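Local coordinates for protein endoglucanase (Komagataeibacter sucrofermentans, PDB 6VC5) that probably hydrolyses internal beta-1,4-glucosidic linkages in cellulose and related beta-glucans, as a family 8 glycoside hydrolase, at residues A[273-282]-A[298-309]. Residues are numbered along the deposited sequence; the frame is centred on the assembly and turned at random. Where two conformers were deposited one is given.
Sequences PPGYLAVASC and PDYYSAALTMLA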
loop_
_atom_site.group_PDB
_atom_site.type_symbol
_atom_site.label_atom_id
_atom_site.label_comp_id
_atom_site.label_asym_id
_atom_site.label_seq_id
_atom_site.Cartn_x
_atom_site.Cartn_y
_atom_site.Cartn_z
ATOM N N PRO A 273 1.575 -14.143 -9.124
ATOM C CA PRO A 273 0.457 -14.760 -8.405
ATOM C C PRO A 273 -0.870 -14.158 -8.833
ATOM O O PRO A 273 -0.909 -13.123 -9.518
ATOM C CB PRO A 273 0.764 -14.408 -6.945
ATOM C CG PRO A 273 1.443 -13.071 -7.051
ATOM C CD PRO A 273 2.318 -13.187 -8.279
ATOM N N PRO A 274 -1.987 -14.775 -8.428
ATOM C CA PRO A 274 -3.313 -14.268 -8.831
ATOM C C PRO A 274 -3.606 -12.846 -8.405
ATOM O O PRO A 274 -4.434 -12.190 -9.050
ATOM C CB PRO A 274 -4.287 -15.247 -8.158
ATOM C CG PRO A 274 -3.506 -16.492 -7.964
ATOM C CD PRO A 274 -2.071 -16.095 -7.779
ATOM N N GLY A 275 -2.981 -12.341 -7.342
ATOM C CA GLY A 275 -3.210 -10.951 -6.983
ATOM C C GLY A 275 -2.857 -9.975 -8.093
ATOM O O GLY A 275 -3.488 -8.914 -8.221
ATOM N N TYR A 276 -1.833 -10.285 -8.905
ATOM C CA TYR A 276 -1.551 -9.382 -10.021
ATOM C C TYR A 276 -2.684 -9.403 -11.034
ATOM O O TYR A 276 -2.990 -8.382 -11.658
ATOM C CB TYR A 276 -0.295 -9.798 -10.780
ATOM C CG TYR A 276 1.031 -9.419 -10.199
ATOM C CD1 TYR A 276 1.282 -9.484 -8.831
ATOM C CD2 TYR A 276 2.077 -9.048 -11.038
ATOM C CE1 TYR A 276 2.550 -9.170 -8.318
ATOM C CE2 TYR A 276 3.345 -8.739 -10.535
ATOM C CZ TYR A 276 3.572 -8.807 -9.179
ATOM O OH TYR A 276 4.818 -8.509 -8.671
ATOM N N LEU A 277 -3.258 -10.580 -11.271
ATOM C CA LEU A 277 -4.390 -10.667 -12.183
ATOM C C LEU A 277 -5.562 -9.853 -11.662
ATOM O O LEU A 277 -6.281 -9.224 -12.445
ATOM C CB LEU A 277 -4.779 -12.135 -12.375
ATOM C CG LEU A 277 -5.990 -12.462 -13.235
ATOM C CD1 LEU A 277 -5.770 -12.000 -14.648
ATOM C CD2 LEU A 277 -6.233 -13.955 -13.198
ATOM N N ALA A 278 -5.762 -9.846 -10.339
ATOM C CA ALA A 278 -6.796 -8.997 -9.756
ATOM C C ALA A 278 -6.554 -7.526 -10.083
ATOM O O ALA A 278 -7.472 -6.815 -10.503
ATOM C CB ALA A 278 -6.846 -9.213 -8.247
ATOM N N VAL A 279 -5.314 -7.052 -9.916
ATOM C CA VAL A 279 -4.982 -5.668 -10.266
ATOM C C VAL A 279 -5.192 -5.406 -11.757
ATOM O O VAL A 279 -5.779 -4.388 -12.145
ATOM C CB VAL A 279 -3.540 -5.353 -9.834
ATOM C CG1 VAL A 279 -3.157 -3.958 -10.314
ATOM C CG2 VAL A 279 -3.407 -5.438 -8.307
ATOM N N ALA A 280 -4.691 -6.298 -12.616
ATOM C CA ALA A 280 -4.811 -6.109 -14.062
ATOM C C ALA A 280 -6.261 -6.061 -14.507
ATOM O O ALA A 280 -6.620 -5.268 -15.376
ATOM C CB ALA A 280 -4.091 -7.238 -14.798
ATOM N N SER A 281 -7.115 -6.870 -13.885
ATOM C CA SER A 281 -8.525 -6.879 -14.234
ATOM C C SER A 281 -9.191 -5.544 -13.903
ATOM O O SER A 281 -10.205 -5.197 -14.516
ATOM C CB SER A 281 -9.207 -8.045 -13.497
ATOM O OG SER A 281 -8.622 -9.293 -13.873
ATOM N N CYS A 282 -8.638 -4.780 -12.952
ATOM C CA CYS A 282 -9.221 -3.495 -12.599
ATOM C C CYS A 282 -8.655 -2.363 -13.458
ATOM O O CYS A 282 -9.153 -1.229 -13.397
ATOM C CB CYS A 282 -8.925 -3.214 -11.134
ATOM S SG CYS A 282 -9.756 -4.320 -9.937
ATOM N N PRO A 298 -2.164 -18.664 -3.533
ATOM C CA PRO A 298 -0.973 -19.488 -3.272
ATOM C C PRO A 298 -0.189 -19.067 -2.048
ATOM O O PRO A 298 0.593 -19.879 -1.530
ATOM C CB PRO A 298 -0.119 -19.277 -4.529
ATOM C CG PRO A 298 -0.506 -17.892 -4.992
ATOM C CD PRO A 298 -1.978 -17.754 -4.679
ATOM N N ASP A 299 -0.347 -17.828 -1.588
ATOM C CA ASP A 299 0.410 -17.339 -0.446
ATOM C C ASP A 299 -0.248 -16.088 0.117
ATOM O O ASP A 299 -1.192 -15.535 -0.454
ATOM C CB ASP A 299 1.896 -17.101 -0.785
ATOM C CG ASP A 299 2.114 -16.057 -1.890
ATOM O OD1 ASP A 299 1.200 -15.274 -2.212
ATOM O OD2 ASP A 299 3.241 -16.011 -2.440
ATOM N N TYR A 300 0.291 -15.645 1.251
ATOM C CA TYR A 300 -0.224 -14.465 1.934
ATOM C C TYR A 300 -0.146 -13.215 1.057
ATOM O O TYR A 300 -1.089 -12.416 1.024
ATOM C CB TYR A 300 0.579 -14.265 3.217
ATOM C CG TYR A 300 0.366 -12.940 3.871
ATOM C CD1 TYR A 300 -0.680 -12.758 4.760
ATOM C CD2 TYR A 300 1.197 -11.865 3.597
ATOM C CE1 TYR A 300 -0.890 -11.537 5.362
ATOM C CE2 TYR A 300 0.992 -10.638 4.196
ATOM C CZ TYR A 300 -0.056 -10.485 5.082
ATOM O OH TYR A 300 -0.269 -9.267 5.689
ATOM N N TYR A 301 0.979 -13.005 0.373
ATOM C CA TYR A 301 1.113 -11.804 -0.447
ATOM C C TYR A 301 -0.031 -11.706 -1.448
ATOM O O TYR A 301 -0.659 -10.651 -1.604
ATOM C CB TYR A 301 2.452 -11.831 -1.196
ATOM C CG TYR A 301 2.549 -10.704 -2.190
ATOM C CD1 TYR A 301 3.018 -9.456 -1.807
ATOM C CD2 TYR A 301 2.128 -10.876 -3.502
ATOM C CE1 TYR A 301 3.076 -8.405 -2.711
ATOM C CE2 TYR A 301 2.179 -9.846 -4.402
ATOM C CZ TYR A 301 2.660 -8.614 -4.001
ATOM O OH TYR A 301 2.703 -7.595 -4.908
ATOM N N SER A 302 -0.296 -12.801 -2.151
ATOM C CA SER A 302 -1.327 -12.789 -3.181
ATOM C C SER A 302 -2.707 -12.586 -2.566
ATOM O O SER A 302 -3.547 -11.859 -3.121
ATOM C CB SER A 302 -1.280 -14.111 -3.950
ATOM O OG SER A 302 -2.150 -14.073 -5.063
ATOM N N ALA A 303 -2.962 -13.214 -1.416
ATOM C CA ALA A 303 -4.260 -13.081 -0.763
ATOM C C ALA A 303 -4.542 -11.631 -0.363
ATOM O O ALA A 303 -5.645 -11.119 -0.579
ATOM C CB ALA A 303 -4.327 -13.998 0.459
ATOM N N ALA A 304 -3.552 -10.950 0.218
ATOM C CA ALA A 304 -3.755 -9.564 0.616
ATOM C C ALA A 304 -3.981 -8.659 -0.592
ATOM O O ALA A 304 -4.853 -7.782 -0.559
ATOM C CB ALA A 304 -2.578 -9.079 1.468
ATOM N N LEU A 305 -3.221 -8.866 -1.671
ATOM C CA LEU A 305 -3.403 -8.033 -2.859
ATOM C C LEU A 305 -4.772 -8.261 -3.498
ATOM O O LEU A 305 -5.425 -7.308 -3.949
ATOM C CB LEU A 305 -2.269 -8.306 -3.854
ATOM C CG LEU A 305 -2.233 -7.455 -5.125
ATOM C CD1 LEU A 305 -2.123 -5.962 -4.824
ATOM C CD2 LEU A 305 -1.055 -7.902 -5.979
ATOM N N THR A 306 -5.222 -9.518 -3.541
ATOM C CA THR A 306 -6.549 -9.825 -4.056
ATOM C C THR A 306 -7.632 -9.162 -3.211
ATOM O O THR A 306 -8.568 -8.562 -3.752
ATOM C CB THR A 306 -6.718 -11.344 -4.101
ATOM O OG1 THR A 306 -5.717 -11.903 -4.964
ATOM C CG2 THR A 306 -8.108 -11.732 -4.642
ATOM N N MET A 307 -7.502 -9.217 -1.879
ATOM C CA MET A 307 -8.467 -8.537 -1.019
ATOM C C MET A 307 -8.508 -7.036 -1.290
ATOM O O MET A 307 -9.594 -6.441 -1.331
ATOM C CB MET A 307 -8.147 -8.775 0.456
ATOM C CG MET A 307 -8.557 -10.103 1.021
ATOM S SD MET A 307 -10.344 -10.387 1.245
ATOM C CE MET A 307 -11.142 -8.781 1.088
ATOM N N LEU A 308 -7.342 -6.405 -1.464
ATOM C CA LEU A 308 -7.302 -4.983 -1.802
ATOM C C LEU A 308 -8.087 -4.709 -3.083
ATOM O O LEU A 308 -8.796 -3.697 -3.192
ATOM C CB LEU A 308 -5.848 -4.565 -1.986
ATOM C CG LEU A 308 -4.902 -4.140 -0.866
ATOM C CD1 LEU A 308 -5.329 -2.892 -0.091
ATOM C CD2 LEU A 308 -4.614 -5.319 0.078
ATOM N N ALA A 309 -7.990 -5.612 -4.064
ATOM C CA ALA A 309 -8.756 -5.446 -5.298
ATOM C C ALA A 309 -10.266 -5.542 -5.071
ATOM O O ALA A 309 -11.032 -4.811 -5.708
ATOM C CB ALA A 309 -8.300 -6.468 -6.330
#
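Two nearly parallel helices of the helical family 8 fold, 274-282 and 300-309, pack with axes 7.9 Å apart at 19°, meeting most intimately where G275 lies against S302, L305 and T306. Glycine suits this place because a beta carbon would collide with L305 CB; its bare CA instead lets T306 OG1 approach to 3.4 Å. That hydroxyl is turned back on its own helix, donating to S302 O from above the carbonyl plane. S302 OG, held anti to the backbone N (chi1 -173°), reaches across to accept from G275 N at 3.0 Å, so a first-turn amide without an in-helix acceptor is satisfied by the neighbouring helix. Replacing S302 by an alanine removes the hydroxyl and would probably leave the buried G275 N-H without its partner. Around the serine, P273 and P274 offer rigid apolar rings, P274 meeting P298 tip to tip (CD to CD 3.5 Å). Further along, L305 spreads CD2 over G275 O and sets CD1 3.7 Å from V279 CG2, while small A278 and A309 touch CB to CB. The Y276 and Y301 side chains cross at about a right angle and meet by their ring edges, Y276 CE1 4.0 Å from Y301 CE2, while their hydroxyls are bonded to G258 O and Y221 O. The whole is typical of close, glycine-mediated helix-helix packing.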